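Local coordinates for protein tyrocidine synthetase 3 (PDB 2JGP) that forms peptide bonds during nonribosomal synthesis of the antibiotic tyrocidine, here as a peptidyl carrier domain joined to a condensation domain, at residues E54-I59 and Q265-H270; Y119-T124 and M220-S225; T291-P296 and L486-T491; Q435-E440 and T470-E475. All blocks are in the same frame, centred on the assembly; numbering follows the deposited sequence.

The four contacts illustrate how distant parts of one chain meet, between domains and within one. Contact 1 joins the carrier domain to the condensation domain, and contact 2 is nested along the chain within the loop it closes. Contact 3 comes later and encloses contact 4. Contact 2 lies at the end of the five-stranded sheet, while contact 4 is part of the four-stranded sheet and contact 3 sits where a neighbouring loop meets helix 489-508. Contact 1 is remote, its centre about 46 Å from that of contact 3 on the other side of the chain's centre. Contacts 2 and 4 approach most closely, about 9 Å between nearest atoms, where the two halves of the condensation domain face each other.

Contact 1 (E54-I59 and Q265-H270); sequences EYQVDI and QSAAFH
The end of helix 41-55 meets the start of helix 267-279 with the CA atoms of Y55 and A268 4.8 Å apart, and at Q56 the chain leaves the helix with positive phi (50°). From this turn the Q56 side chain heads for the other segment. Its chain is extended beyond CG, with CD anti to CA (chi2 -171°), and the amide comes to rest over the first turn of helix 267-279. There OE1 accepts from A268 N at 3.0 Å, with the N-H (158° at the hydrogen) arriving from above the carbonyl plane. The amide carbon CD also packs on A267 CB at 3.5 Å, and A268 CB lies 3.6 Å from Y55 O. S266 is the N-cap of the same helix: its OG accepts from F269 N at 3.0 Å and is also bonded to F263 O, so Q56 adds an acceptor from another domain to a helix start that already has its own. Two waters extend the junction. One donates to E54 O (2.6 Å) and A268 O (2.7 Å), and the other accepts from Q56 NE2 (2.8 Å) and A267 N. V85, reached by both Q56 and A268, lines the same seam, and E54 OE1 adds a further tie to H404. This contact itself is small and largely polar, with one direct hydrogen bond and two bridging waters, which may leave the domains some freedom to shift.

Contact 2 (Y119-T124 and M220-S225); sequences YNMPST and MHHSIS
The imidazole of H221, whose NE2 packs against Y119 CB at 3.6 Å, has its ND1 gripped twice by S223: the backbone N donates to it at 3.2 Å, tilted from the ring plane, and S223 OG shares a hydrogen bond with it at 2.8 Å, either being able to donate. On the other side of the ring NE2 is bonded to D110 OD2, so both nitrogens are tied and the ring's rotation is fixed. CG stands anti to the backbone N (chi1 -165°), and although the CB bond points away from 119-124, the ring's end comes nearer to it. The two backbones are joined by a pair of bonds, H222 N to Y119 O at 2.8 Å and M121 N to M220 O at 3.0 Å; M121 N is bonded to D219 OD1 as well. H221 and H222 open the HHSISDG sequence, the HHxxxDG signature of condensation domains, which follows strand 213-220 and leads to helix 227-241. Here Y119 and M121, just ahead of strand 123-129, line it from one side. M121 and H222 cross at about a right angle in a Met-aromatic contact: SD lies over the imidazole face, 3.8 Å from the centroid and 15° off the normal. The same sulfur touches S225 CB at 3.8 Å, and M121 CB meets M220 CG. A sulfate ion, probably from the crystallisation liquor, sits about 3 Å from the nearest atom of the H222 side chain.

Contact 3 (T291-P296 and L486-T491); sequences TDFTRP and LFTRET
D292 holds CG anti to its carbonyl carbon (chi1 -65°) and T491 holds OG1 in the same way (chi1 -69°), which brings carboxylate and hydroxyl tip to tip. The result is a doubly provided start for helix 489-508 in the condensation domain. T488, the N-cap, accepts from T491 N through OG1 at 3.1 Å, while D292 reaches in from the loop before strand 303-309 as a second acceptor. Its OD2 takes two donors: T491 OG1 at 2.7 Å on the syn lone pair, and T488 N at 2.8 Å from the anti side, slightly out of the carboxylate plane but almost straight (172°). A negative charge at the helix start would probably be favoured by the helix dipole. The backbones support this arrangement, since L486 O accepts from D292 N at 2.7 Å and, weakly, from F293 N at 3.3 Å. Apolar contacts complete the seam. The F293 and T488 side chains cross at about a right angle, F293 CZ 3.7 Å from T488 CG2. L486, although its CB points away from the loop, brings its CD2 methyl back against P296 CD and R295 CA, 3.7 Å from the latter, while the R295 guanidinium forms a salt bridge with D464. The T291 methyl CG2 approaches F487 CE1 to 3.8 Å.

Contact 4 (Q435-E440 and T470-E475); sequences QNSTEE and TEEREE
E471 can be followed outward along N436, the two side chains lying side by side and pointing the same way. Its CB meets N436 ND2 at 3.5 Å and has Q435 O 3.9 Å away. CG, anti to the backbone N (chi1 -172°), continues beside the same amide nitrogen at 4.0 Å, which is also the nearest atom to CD across the contact. At the tip the carboxylate lies nearly coplanar with the amide (planes 13° apart), yet OE1 receives only a weak bond from N436 ND2 at 3.3 Å. The stronger hold is on OE2, which is hydrogen-bonded to H319 NE2, so the asparagine lies beside a carboxylate whose position is set mainly from helix 312-325. The backbone bond of the same residue is straighter: where Q435 and T470 form a parallel beta bridge, E471 N donates to Q435 O at 3.0 Å and 174°. T470 CA adds a CA-H...O contact to the same oxygen at 3.5 Å. Beyond this bridge the 435-440 segment turns, S437 taking positive phi, and T470 CG2 packs 3.7 Å from S437 N. S437 OG donates to E472 OE1 at 3.0 Å, arriving from above the carboxylate plane. Strand 430-435, the outer strand of its sheet, thus ends alongside strand 465-471, whose other neighbour is strand 476-483. After S437 the chain leaves for strand 447-451 of the five-stranded sheet, a crossover between the two halves of the condensation domain, while helix 312-325 touches E471 through T315.

Contact 1 (E54-I59 and Q265-H270)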
loop_
_atom_site.group_PDB
_atom_site.type_symbol
_atom_site.label_atom_id
_atom_site.label_comp_id
_atom_site.label_asym_id
_atom_site.label_seq_id
_atom_site.Cartn_x
_atom_site.Cartn_y
_atom_site.Cartn_z
ATOM N N GLU A 54 -20.430 9.761 11.616
ATOM C CA GLU A 54 -19.017 9.423 11.451
ATOM C C GLU A 54 -18.590 9.462 9.981
ATOM O O GLU A 54 -17.476 9.905 9.680
ATOM C CB GLU A 54 -18.711 8.054 12.067
ATOM C CG GLU A 54 -17.212 7.685 12.130
ATOM C CD GLU A 54 -16.386 8.576 13.053
ATOM O OE1 GLU A 54 -15.141 8.582 12.920
ATOM O OE2 GLU A 54 -16.969 9.261 13.913
ATOM N N TYR A 55 -19.469 9.024 9.075
ATOM C CA TYR A 55 -19.093 8.826 7.661
ATOM C C TYR A 55 -19.940 9.576 6.628
ATOM O O TYR A 55 -19.675 9.459 5.435
ATOM C CB TYR A 55 -19.088 7.328 7.337
ATOM C CG TYR A 55 -18.172 6.553 8.248
ATOM C CD1 TYR A 55 -18.677 5.704 9.230
ATOM C CD2 TYR A 55 -16.791 6.708 8.160
ATOM C CE1 TYR A 55 -17.825 5.004 10.084
ATOM C CE2 TYR A 55 -15.931 6.020 9.008
ATOM C CZ TYR A 55 -16.451 5.171 9.965
ATOM O OH TYR A 55 -15.592 4.507 10.803
ATOM N N GLN A 56 -20.933 10.349 7.069
ATOM C CA GLN A 56 -21.849 11.043 6.147
ATOM C C GLN A 56 -22.414 10.104 5.084
ATOM O O GLN A 56 -22.492 10.456 3.903
ATOM C CB GLN A 56 -21.155 12.230 5.469
ATOM C CG GLN A 56 -21.249 13.531 6.222
ATOM C CD GLN A 56 -20.732 14.686 5.405
ATOM O OE1 GLN A 56 -19.656 14.608 4.819
ATOM N NE2 GLN A 56 -21.497 15.773 5.358
ATOM N N VAL A 57 -22.777 8.898 5.502
ATOM C CA VAL A 57 -23.436 7.947 4.626
ATOM C C VAL A 57 -24.828 7.728 5.188
ATOM O O VAL A 57 -24.982 7.394 6.360
ATOM C CB VAL A 57 -22.665 6.624 4.529
ATOM C CG1 VAL A 57 -23.447 5.606 3.707
ATOM C CG2 VAL A 57 -21.288 6.869 3.906
ATOM N N ASP A 58 -25.833 7.943 4.350
ATOM C CA ASP A 58 -27.224 7.880 4.769
ATOM C C ASP A 58 -27.817 6.547 4.332
ATOM O O ASP A 58 -28.078 6.332 3.149
ATOM C CB ASP A 58 -27.993 9.054 4.168
ATOM C CG ASP A 58 -27.453 10.404 4.631
ATOM O OD1 ASP A 58 -27.166 10.553 5.840
ATOM O OD2 ASP A 58 -27.314 11.318 3.789
ATOM N N ILE A 59 -27.990 5.647 5.294
ATOM C CA ILE A 59 -28.519 4.317 5.041
ATOM C C ILE A 59 -30.001 4.336 5.403
ATOM O O ILE A 59 -30.337 4.571 6.564
ATOM C CB ILE A 59 -27.816 3.259 5.913
ATOM C CG1 ILE A 59 -26.312 3.219 5.625
ATOM C CG2 ILE A 59 -28.422 1.881 5.680
ATOM C CD1 ILE A 59 -25.532 2.400 6.651
ATOM N N GLN A 265 -13.573 18.706 1.589
ATOM C CA GLN A 265 -14.447 19.736 2.166
ATOM C C GLN A 265 -15.627 19.177 2.968
ATOM O O GLN A 265 -16.501 19.934 3.385
ATOM C CB GLN A 265 -14.988 20.649 1.052
ATOM C CG GLN A 265 -14.131 21.877 0.770
ATOM C CD GLN A 265 -12.803 21.541 0.147
ATOM O OE1 GLN A 265 -11.762 22.056 0.567
ATOM N NE2 GLN A 265 -12.820 20.681 -0.870
ATOM N N SER A 266 -15.648 17.865 3.201
ATOM C CA SER A 266 -16.801 17.221 3.819
ATOM C C SER A 266 -16.639 17.060 5.333
ATOM O O SER A 266 -15.525 17.103 5.866
ATOM C CB SER A 266 -17.039 15.855 3.175
ATOM O OG SER A 266 -16.005 14.947 3.505
ATOM N N ALA A 267 -17.766 16.883 6.014
ATOM C CA ALA A 267 -17.768 16.496 7.422
ATOM C C ALA A 267 -17.086 15.133 7.597
ATOM O O ALA A 267 -16.362 14.912 8.576
ATOM C CB ALA A 267 -19.187 16.458 7.961
ATOM N N ALA A 268 -17.309 14.230 6.639
ATOM C CA ALA A 268 -16.690 12.904 6.660
ATOM C C ALA A 268 -15.161 12.996 6.694
ATOM O O ALA A 268 -14.518 12.274 7.439
ATOM C CB ALA A 268 -17.142 12.086 5.459
ATOM N N PHE A 269 -14.589 13.887 5.889
ATOM C CA PHE A 269 -13.133 14.090 5.884
ATOM C C PHE A 269 -12.635 14.569 7.248
ATOM O O PHE A 269 -11.595 14.132 7.719
ATOM C CB PHE A 269 -12.734 15.076 4.785
ATOM C CG PHE A 269 -11.264 15.385 4.735
ATOM C CD1 PHE A 269 -10.409 14.635 3.939
ATOM C CD2 PHE A 269 -10.739 16.451 5.453
ATOM C CE1 PHE A 269 -9.057 14.929 3.879
ATOM C CE2 PHE A 269 -9.380 16.748 5.398
ATOM C CZ PHE A 269 -8.543 15.986 4.611
ATOM N N HIS A 270 -13.383 15.460 7.887
ATOM C CA HIS A 270 -13.008 15.950 9.216
ATOM C C HIS A 270 -12.940 14.809 10.232
ATOM O O HIS A 270 -12.092 14.813 11.122
ATOM C CB HIS A 270 -13.993 17.014 9.689
ATOM C CG HIS A 270 -13.462 17.888 10.779
ATOM N ND1 HIS A 270 -13.826 17.737 12.100
ATOM C CD2 HIS A 270 -12.600 18.932 10.743
ATOM C CE1 HIS A 270 -13.210 18.649 12.832
ATOM N NE2 HIS A 270 -12.463 19.390 12.032
HETATM O O HOH W 1 -15.454 9.775 7.998
HETATM O O HOH W 2 -20.120 18.075 4.516
#

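Contact 2 (Y119-T124 and M220-S225)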
loop_
_atom_site.group_PDB
_atom_site.type_symbol
_atom_site.label_atom_id
_atom_site.label_comp_id
_atom_site.label_asym_id
_atom_site.label_seq_id
_atom_site.Cartn_x
_atom_site.Cartn_y
_atom_site.Cartn_z
ATOM N N TYR A 119 11.877 9.607 -8.198
ATOM C CA TYR A 119 10.500 9.213 -8.521
ATOM C C TYR A 119 10.394 8.378 -9.802
ATOM O O TYR A 119 9.297 8.155 -10.314
ATOM C CB TYR A 119 9.590 10.436 -8.630
ATOM C CG TYR A 119 9.323 11.124 -7.311
ATOM C CD1 TYR A 119 9.526 12.489 -7.161
ATOM C CD2 TYR A 119 8.851 10.406 -6.216
ATOM C CE1 TYR A 119 9.274 13.124 -5.945
ATOM C CE2 TYR A 119 8.603 11.026 -5.001
ATOM C CZ TYR A 119 8.810 12.379 -4.872
ATOM O OH TYR A 119 8.558 12.986 -3.665
ATOM N N ASN A 120 11.527 7.924 -10.323
ATOM C CA ASN A 120 11.512 6.970 -11.425
ATOM C C ASN A 120 11.100 5.583 -10.940
ATOM O O ASN A 120 11.294 5.235 -9.774
ATOM C CB ASN A 120 12.875 6.906 -12.109
ATOM C CG ASN A 120 13.194 8.173 -12.867
ATOM O OD1 ASN A 120 13.176 9.267 -12.299
ATOM N ND2 ASN A 120 13.468 8.038 -14.163
ATOM N N MET A 121 10.521 4.808 -11.852
ATOM C CA MET A 121 10.111 3.443 -11.588
ATOM C C MET A 121 10.635 2.545 -12.704
ATOM O O MET A 121 9.856 2.059 -13.525
ATOM C CB MET A 121 8.587 3.359 -11.555
ATOM C CG MET A 121 7.945 4.182 -10.465
ATOM S SD MET A 121 6.149 4.102 -10.526
ATOM C CE MET A 121 5.850 2.392 -10.096
ATOM N N PRO A 122 11.959 2.342 -12.760
ATOM C CA PRO A 122 12.531 1.513 -13.817
ATOM C C PRO A 122 12.367 0.012 -13.577
ATOM O O PRO A 122 12.396 -0.439 -12.432
ATOM C CB PRO A 122 14.012 1.885 -13.783
ATOM C CG PRO A 122 14.260 2.283 -12.378
ATOM C CD PRO A 122 12.996 2.902 -11.875
ATOM N N SER A 123 12.204 -0.742 -14.663
ATOM C CA SER A 123 12.216 -2.200 -14.619
ATOM C C SER A 123 12.930 -2.739 -15.858
ATOM O O SER A 123 12.991 -2.073 -16.900
ATOM C CB SER A 123 10.796 -2.759 -14.557
ATOM O OG SER A 123 10.085 -2.488 -15.754
ATOM N N THR A 124 13.482 -3.940 -15.724
ATOM C CA THR A 124 14.113 -4.637 -16.835
ATOM C C THR A 124 13.593 -6.064 -16.858
ATOM O O THR A 124 13.377 -6.671 -15.807
ATOM C CB THR A 124 15.647 -4.649 -16.712
ATOM O OG1 THR A 124 16.024 -5.201 -15.443
ATOM C CG2 THR A 124 16.203 -3.241 -16.832
ATOM N N MET A 220 8.868 4.914 -15.875
ATOM C CA MET A 220 7.741 5.828 -15.816
ATOM C C MET A 220 7.850 6.618 -14.538
ATOM O O MET A 220 8.599 6.235 -13.628
ATOM C CB MET A 220 6.402 5.074 -15.896
ATOM C CG MET A 220 6.075 4.181 -14.705
ATOM S SD MET A 220 4.742 2.989 -15.034
ATOM C CE MET A 220 5.652 1.687 -15.872
ATOM N N HIS A 221 7.126 7.730 -14.480
ATOM C CA HIS A 221 7.216 8.619 -13.344
ATOM C C HIS A 221 6.181 8.226 -12.291
ATOM O O HIS A 221 5.046 7.905 -12.624
ATOM C CB HIS A 221 7.023 10.067 -13.776
ATOM C CG HIS A 221 7.448 11.050 -12.736
ATOM N ND1 HIS A 221 6.599 11.494 -11.746
ATOM C CD2 HIS A 221 8.642 11.643 -12.503
ATOM C CE1 HIS A 221 7.245 12.335 -10.961
ATOM N NE2 HIS A 221 8.486 12.445 -11.398
ATOM N N HIS A 222 6.583 8.259 -11.022
ATOM C CA HIS A 222 5.732 7.759 -9.936
ATOM C C HIS A 222 4.451 8.579 -9.727
ATOM O O HIS A 222 3.533 8.120 -9.043
ATOM C CB HIS A 222 6.516 7.676 -8.616
ATOM C CG HIS A 222 6.100 6.530 -7.741
ATOM N ND1 HIS A 222 4.777 6.220 -7.505
ATOM C CD2 HIS A 222 6.829 5.612 -7.062
ATOM C CE1 HIS A 222 4.710 5.173 -6.702
ATOM N NE2 HIS A 222 5.939 4.776 -6.427
ATOM N N SER A 223 4.384 9.775 -10.310
ATOM C CA SER A 223 3.180 10.621 -10.238
ATOM C C SER A 223 1.981 10.050 -11.002
ATOM O O SER A 223 0.840 10.462 -10.769
ATOM C CB SER A 223 3.481 12.031 -10.764
ATOM O OG SER A 223 3.877 11.987 -12.126
ATOM N N ILE A 224 2.231 9.120 -11.921
ATOM C CA ILE A 224 1.158 8.512 -12.728
ATOM C C ILE A 224 1.091 6.983 -12.606
ATOM O O ILE A 224 0.427 6.307 -13.396
ATOM C CB ILE A 224 1.237 8.982 -14.215
ATOM C CG1 ILE A 224 2.608 8.731 -14.849
ATOM C CG2 ILE A 224 0.928 10.463 -14.303
ATOM C CD1 ILE A 224 2.925 7.290 -15.108
ATOM N N SER A 225 1.756 6.437 -11.595
ATOM C CA SER A 225 1.810 4.990 -11.422
ATOM C C SER A 225 2.116 4.604 -9.978
ATOM O O SER A 225 2.303 5.470 -9.119
ATOM C CB SER A 225 2.852 4.400 -12.375
ATOM O OG SER A 225 2.753 2.997 -12.449
#

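Contact 3 (T291-P296 and L486-T491)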
loop_
_atom_site.group_PDB
_atom_site.type_symbol
_atom_site.label_atom_id
_atom_site.label_comp_id
_atom_site.label_asym_id
_atom_site.label_seq_id
_atom_site.Cartn_x
_atom_site.Cartn_y
_atom_site.Cartn_z
ATOM N N THR A 291 22.031 1.113 17.160
ATOM C CA THR A 291 22.675 1.078 15.860
ATOM C C THR A 291 24.139 0.709 16.044
ATOM O O THR A 291 24.730 0.992 17.090
ATOM C CB THR A 291 22.542 2.437 15.157
ATOM O OG1 THR A 291 23.117 3.462 15.978
ATOM C CG2 THR A 291 21.077 2.758 14.904
ATOM N N ASP A 292 24.715 0.063 15.036
ATOM C CA ASP A 292 26.131 -0.313 15.065
ATOM C C ASP A 292 27.037 0.898 14.857
ATOM O O ASP A 292 28.167 0.924 15.333
ATOM C CB ASP A 292 26.418 -1.375 14.003
ATOM C CG ASP A 292 25.701 -2.686 14.286
ATOM O OD1 ASP A 292 25.791 -3.181 15.429
ATOM O OD2 ASP A 292 25.046 -3.225 13.372
ATOM N N PHE A 293 26.532 1.891 14.135
ATOM C CA PHE A 293 27.266 3.119 13.876
ATOM C C PHE A 293 26.384 4.286 14.284
ATOM O O PHE A 293 25.160 4.159 14.341
ATOM C CB PHE A 293 27.621 3.211 12.392
ATOM C CG PHE A 293 28.227 1.951 11.836
ATOM C CD1 PHE A 293 27.495 1.125 10.991
ATOM C CD2 PHE A 293 29.518 1.584 12.175
ATOM C CE1 PHE A 293 28.046 -0.047 10.486
ATOM C CE2 PHE A 293 30.079 0.421 11.673
ATOM C CZ PHE A 293 29.342 -0.398 10.826
ATOM N N THR A 294 27.011 5.416 14.570
ATOM C CA THR A 294 26.301 6.623 14.966
ATOM C C THR A 294 25.393 7.080 13.836
ATOM O O THR A 294 25.760 6.993 12.666
ATOM C CB THR A 294 27.299 7.756 15.313
ATOM O OG1 THR A 294 28.164 7.328 16.371
ATOM C CG2 THR A 294 26.571 9.024 15.736
ATOM N N ARG A 295 24.199 7.546 14.185
ATOM C CA ARG A 295 23.255 8.033 13.190
ATOM C C ARG A 295 23.827 9.293 12.536
ATOM O O ARG A 295 24.221 10.227 13.236
ATOM C CB ARG A 295 21.898 8.328 13.831
ATOM C CG ARG A 295 20.849 8.847 12.860
ATOM C CD ARG A 295 19.556 9.169 13.583
ATOM N NE ARG A 295 18.953 7.960 14.122
ATOM C CZ ARG A 295 18.197 7.116 13.425
ATOM N NH1 ARG A 295 17.910 7.347 12.150
ATOM N NH2 ARG A 295 17.711 6.043 14.020
ATOM N N PRO A 296 23.901 9.313 11.190
ATOM C CA PRO A 296 24.367 10.516 10.500
ATOM C C PRO A 296 23.446 11.706 10.756
ATOM O O PRO A 296 22.253 11.519 10.994
ATOM C CB PRO A 296 24.314 10.117 9.019
ATOM C CG PRO A 296 24.266 8.662 8.993
ATOM C CD PRO A 296 23.571 8.236 10.239
ATOM N N LEU A 486 23.773 2.564 9.457
ATOM C CA LEU A 486 23.314 2.275 10.823
ATOM C C LEU A 486 23.588 0.846 11.306
ATOM O O LEU A 486 23.938 0.649 12.476
ATOM C CB LEU A 486 21.815 2.550 10.928
ATOM C CG LEU A 486 21.327 3.970 10.632
ATOM C CD1 LEU A 486 19.808 4.037 10.843
ATOM C CD2 LEU A 486 22.042 4.995 11.495
ATOM N N PHE A 487 23.416 -0.144 10.428
ATOM C CA PHE A 487 23.489 -1.554 10.834
ATOM C C PHE A 487 24.438 -2.375 9.972
ATOM O O PHE A 487 24.562 -2.143 8.765
ATOM C CB PHE A 487 22.105 -2.213 10.792
ATOM C CG PHE A 487 21.023 -1.408 11.457
ATOM C CD1 PHE A 487 20.951 -1.324 12.841
ATOM C CD2 PHE A 487 20.068 -0.743 10.697
ATOM C CE1 PHE A 487 19.947 -0.587 13.454
ATOM C CE2 PHE A 487 19.065 -0.003 11.303
ATOM C CZ PHE A 487 19.004 0.071 12.684
ATOM N N THR A 488 25.106 -3.335 10.610
ATOM C CA THR A 488 25.913 -4.320 9.906
ATOM C C THR A 488 25.000 -5.457 9.446
ATOM O O THR A 488 23.891 -5.632 9.967
ATOM C CB THR A 488 27.022 -4.903 10.811
ATOM O OG1 THR A 488 26.434 -5.648 11.887
ATOM C CG2 THR A 488 27.896 -3.798 11.389
ATOM N N ARG A 489 25.469 -6.223 8.465
ATOM C CA ARG A 489 24.772 -7.430 8.025
ATOM C C ARG A 489 24.559 -8.402 9.183
ATOM O O ARG A 489 23.490 -9.002 9.302
ATOM C CB ARG A 489 25.560 -8.123 6.912
ATOM C CG ARG A 489 24.970 -9.455 6.467
ATOM C CD ARG A 489 25.587 -9.919 5.163
ATOM N NE ARG A 489 25.249 -9.015 4.067
ATOM C CZ ARG A 489 24.075 -8.983 3.436
ATOM N NH1 ARG A 489 23.098 -9.816 3.771
ATOM N NH2 ARG A 489 23.882 -8.109 2.452
ATOM N N GLU A 490 25.580 -8.555 10.023
ATOM C CA GLU A 490 25.527 -9.457 11.174
ATOM C C GLU A 490 24.360 -9.104 12.098
ATOM O O GLU A 490 23.570 -9.978 12.471
ATOM C CB GLU A 490 26.854 -9.412 11.945
ATOM C CG GLU A 490 26.907 -10.278 13.201
ATOM C CD GLU A 490 28.188 -10.082 14.000
ATOM O OE1 GLU A 490 29.195 -9.595 13.439
ATOM O OE2 GLU A 490 28.190 -10.420 15.201
ATOM N N THR A 491 24.260 -7.824 12.452
ATOM C CA THR A 491 23.192 -7.329 13.329
ATOM C C THR A 491 21.797 -7.576 12.761
ATOM O O THR A 491 20.868 -7.910 13.501
ATOM C CB THR A 491 23.359 -5.816 13.611
ATOM O OG1 THR A 491 24.519 -5.614 14.424
ATOM C CG2 THR A 491 22.124 -5.238 14.328
#

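Contact 4 (Q435-E440 and T470-E475)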
loop_
_atom_site.group_PDB
_atom_site.type_symbol
_atom_site.label_atom_id
_atom_site.label_comp_id
_atom_site.label_asym_id
_atom_site.label_seq_id
_atom_site.Cartn_x
_atom_site.Cartn_y
_atom_site.Cartn_z
ATOM N N GLN A 435 3.392 -9.599 1.637
ATOM C CA GLN A 435 2.977 -9.883 0.256
ATOM C C GLN A 435 2.819 -11.388 0.028
ATOM O O GLN A 435 3.268 -12.193 0.846
ATOM C CB GLN A 435 3.998 -9.320 -0.743
ATOM C CG GLN A 435 4.612 -7.960 -0.373
ATOM C CD GLN A 435 5.933 -8.082 0.384
ATOM O OE1 GLN A 435 6.015 -7.781 1.579
ATOM N NE2 GLN A 435 6.972 -8.528 -0.314
ATOM N N ASN A 436 2.187 -11.756 -1.090
ATOM C CA ASN A 436 1.980 -13.162 -1.466
ATOM C C ASN A 436 2.725 -13.548 -2.753
ATOM O O ASN A 436 2.096 -13.877 -3.765
ATOM C CB ASN A 436 0.480 -13.457 -1.635
ATOM C CG ASN A 436 -0.246 -13.617 -0.309
ATOM O OD1 ASN A 436 -1.163 -12.855 0.004
ATOM N ND2 ASN A 436 0.149 -14.621 0.470
ATOM N N SER A 437 4.058 -13.508 -2.707
ATOM C CA SER A 437 4.913 -13.959 -3.819
ATOM C C SER A 437 4.581 -13.259 -5.142
ATOM O O SER A 437 3.857 -12.266 -5.155
ATOM C CB SER A 437 4.797 -15.482 -3.988
ATOM O OG SER A 437 5.791 -15.984 -4.866
ATOM N N THR A 438 5.146 -13.762 -6.241
ATOM C CA THR A 438 4.704 -13.418 -7.602
ATOM C C THR A 438 5.690 -13.900 -8.669
ATOM O O THR A 438 6.699 -13.246 -8.937
ATOM C CB THR A 438 4.424 -11.898 -7.809
ATOM O OG1 THR A 438 3.141 -11.566 -7.262
ATOM C CG2 THR A 438 4.413 -11.538 -9.295
ATOM N N GLU A 439 5.397 -15.081 -9.214
ATOM C CA GLU A 439 5.879 -15.550 -10.522
ATOM C C GLU A 439 7.220 -15.016 -11.052
ATOM O O GLU A 439 7.398 -13.808 -11.227
ATOM C CB GLU A 439 4.786 -15.258 -11.556
ATOM C CG GLU A 439 4.917 -16.030 -12.853
ATOM C CD GLU A 439 3.599 -16.130 -13.595
ATOM O OE1 GLU A 439 2.870 -15.116 -13.655
ATOM O OE2 GLU A 439 3.291 -17.223 -14.114
ATOM N N GLU A 440 8.144 -15.931 -11.343
ATOM C CA GLU A 440 9.409 -15.581 -11.994
ATOM C C GLU A 440 9.325 -15.666 -13.528
ATOM O O GLU A 440 10.245 -15.224 -14.221
ATOM C CB GLU A 440 10.543 -16.476 -11.483
ATOM C CG GLU A 440 10.793 -16.359 -9.980
ATOM C CD GLU A 440 12.100 -17.003 -9.530
ATOM O OE1 GLU A 440 12.814 -17.591 -10.373
ATOM O OE2 GLU A 440 12.414 -16.918 -8.324
ATOM N N THR A 470 7.150 -12.237 3.031
ATOM C CA THR A 470 6.646 -12.703 1.740
ATOM C C THR A 470 6.302 -14.190 1.804
ATOM O O THR A 470 7.157 -15.016 2.120
ATOM C CB THR A 470 7.675 -12.461 0.618
ATOM O OG1 THR A 470 8.005 -11.067 0.569
ATOM C CG2 THR A 470 7.123 -12.893 -0.733
ATOM N N GLU A 471 5.046 -14.516 1.506
ATOM C CA GLU A 471 4.591 -15.903 1.488
ATOM C C GLU A 471 4.947 -16.519 0.138
ATOM O O GLU A 471 4.326 -16.197 -0.872
ATOM C CB GLU A 471 3.085 -15.970 1.753
ATOM C CG GLU A 471 2.560 -17.380 1.954
ATOM C CD GLU A 471 1.510 -17.469 3.048
ATOM O OE1 GLU A 471 0.486 -16.752 2.977
ATOM O OE2 GLU A 471 1.716 -18.267 3.982
ATOM N N GLU A 472 5.943 -17.403 0.133
ATOM C CA GLU A 472 6.588 -17.859 -1.110
ATOM C C GLU A 472 6.116 -19.214 -1.642
ATOM O O GLU A 472 6.687 -19.718 -2.611
ATOM C CB GLU A 472 8.117 -17.881 -0.932
ATOM C CG GLU A 472 8.784 -16.521 -1.112
ATOM C CD GLU A 472 8.862 -16.069 -2.568
ATOM O OE1 GLU A 472 8.352 -16.784 -3.460
ATOM O OE2 GLU A 472 9.443 -14.990 -2.820
ATOM N N ARG A 473 5.080 -19.782 -1.021
ATOM C CA ARG A 473 4.441 -21.052 -1.431
ATOM C C ARG A 473 4.928 -22.244 -0.594
ATOM O O ARG A 473 4.113 -23.026 -0.107
ATOM C CB ARG A 473 4.547 -21.335 -2.952
ATOM C CG ARG A 473 5.681 -22.277 -3.402
ATOM C CD ARG A 473 6.013 -22.117 -4.880
ATOM N NE ARG A 473 7.193 -22.899 -5.251
ATOM C CZ ARG A 473 7.818 -22.834 -6.428
ATOM N NH1 ARG A 473 7.388 -22.015 -7.388
ATOM N NH2 ARG A 473 8.886 -23.595 -6.651
ATOM N N GLU A 474 6.242 -22.370 -0.417
ATOM C CA GLU A 474 6.807 -23.429 0.422
ATOM C C GLU A 474 7.308 -22.897 1.771
ATOM O O GLU A 474 7.796 -23.666 2.592
ATOM C CB GLU A 474 7.903 -24.221 -0.318
ATOM C CG GLU A 474 9.240 -23.514 -0.539
ATOM C CD GLU A 474 9.205 -22.532 -1.694
ATOM O OE1 GLU A 474 9.847 -22.804 -2.732
ATOM O OE2 GLU A 474 8.527 -21.492 -1.563
ATOM N N GLU A 475 7.198 -21.585 1.981
ATOM C CA GLU A 475 7.376 -20.973 3.302
ATOM C C GLU A 475 7.188 -19.463 3.227
ATOM O O GLU A 475 7.215 -18.874 2.148
ATOM C CB GLU A 475 8.760 -21.272 3.894
ATOM C CG GLU A 475 9.931 -20.920 2.983
ATOM C CD GLU A 475 11.279 -21.094 3.657
ATOM O OE1 GLU A 475 11.326 -21.279 4.892
ATOM O OE2 GLU A 475 12.301 -21.042 2.945
#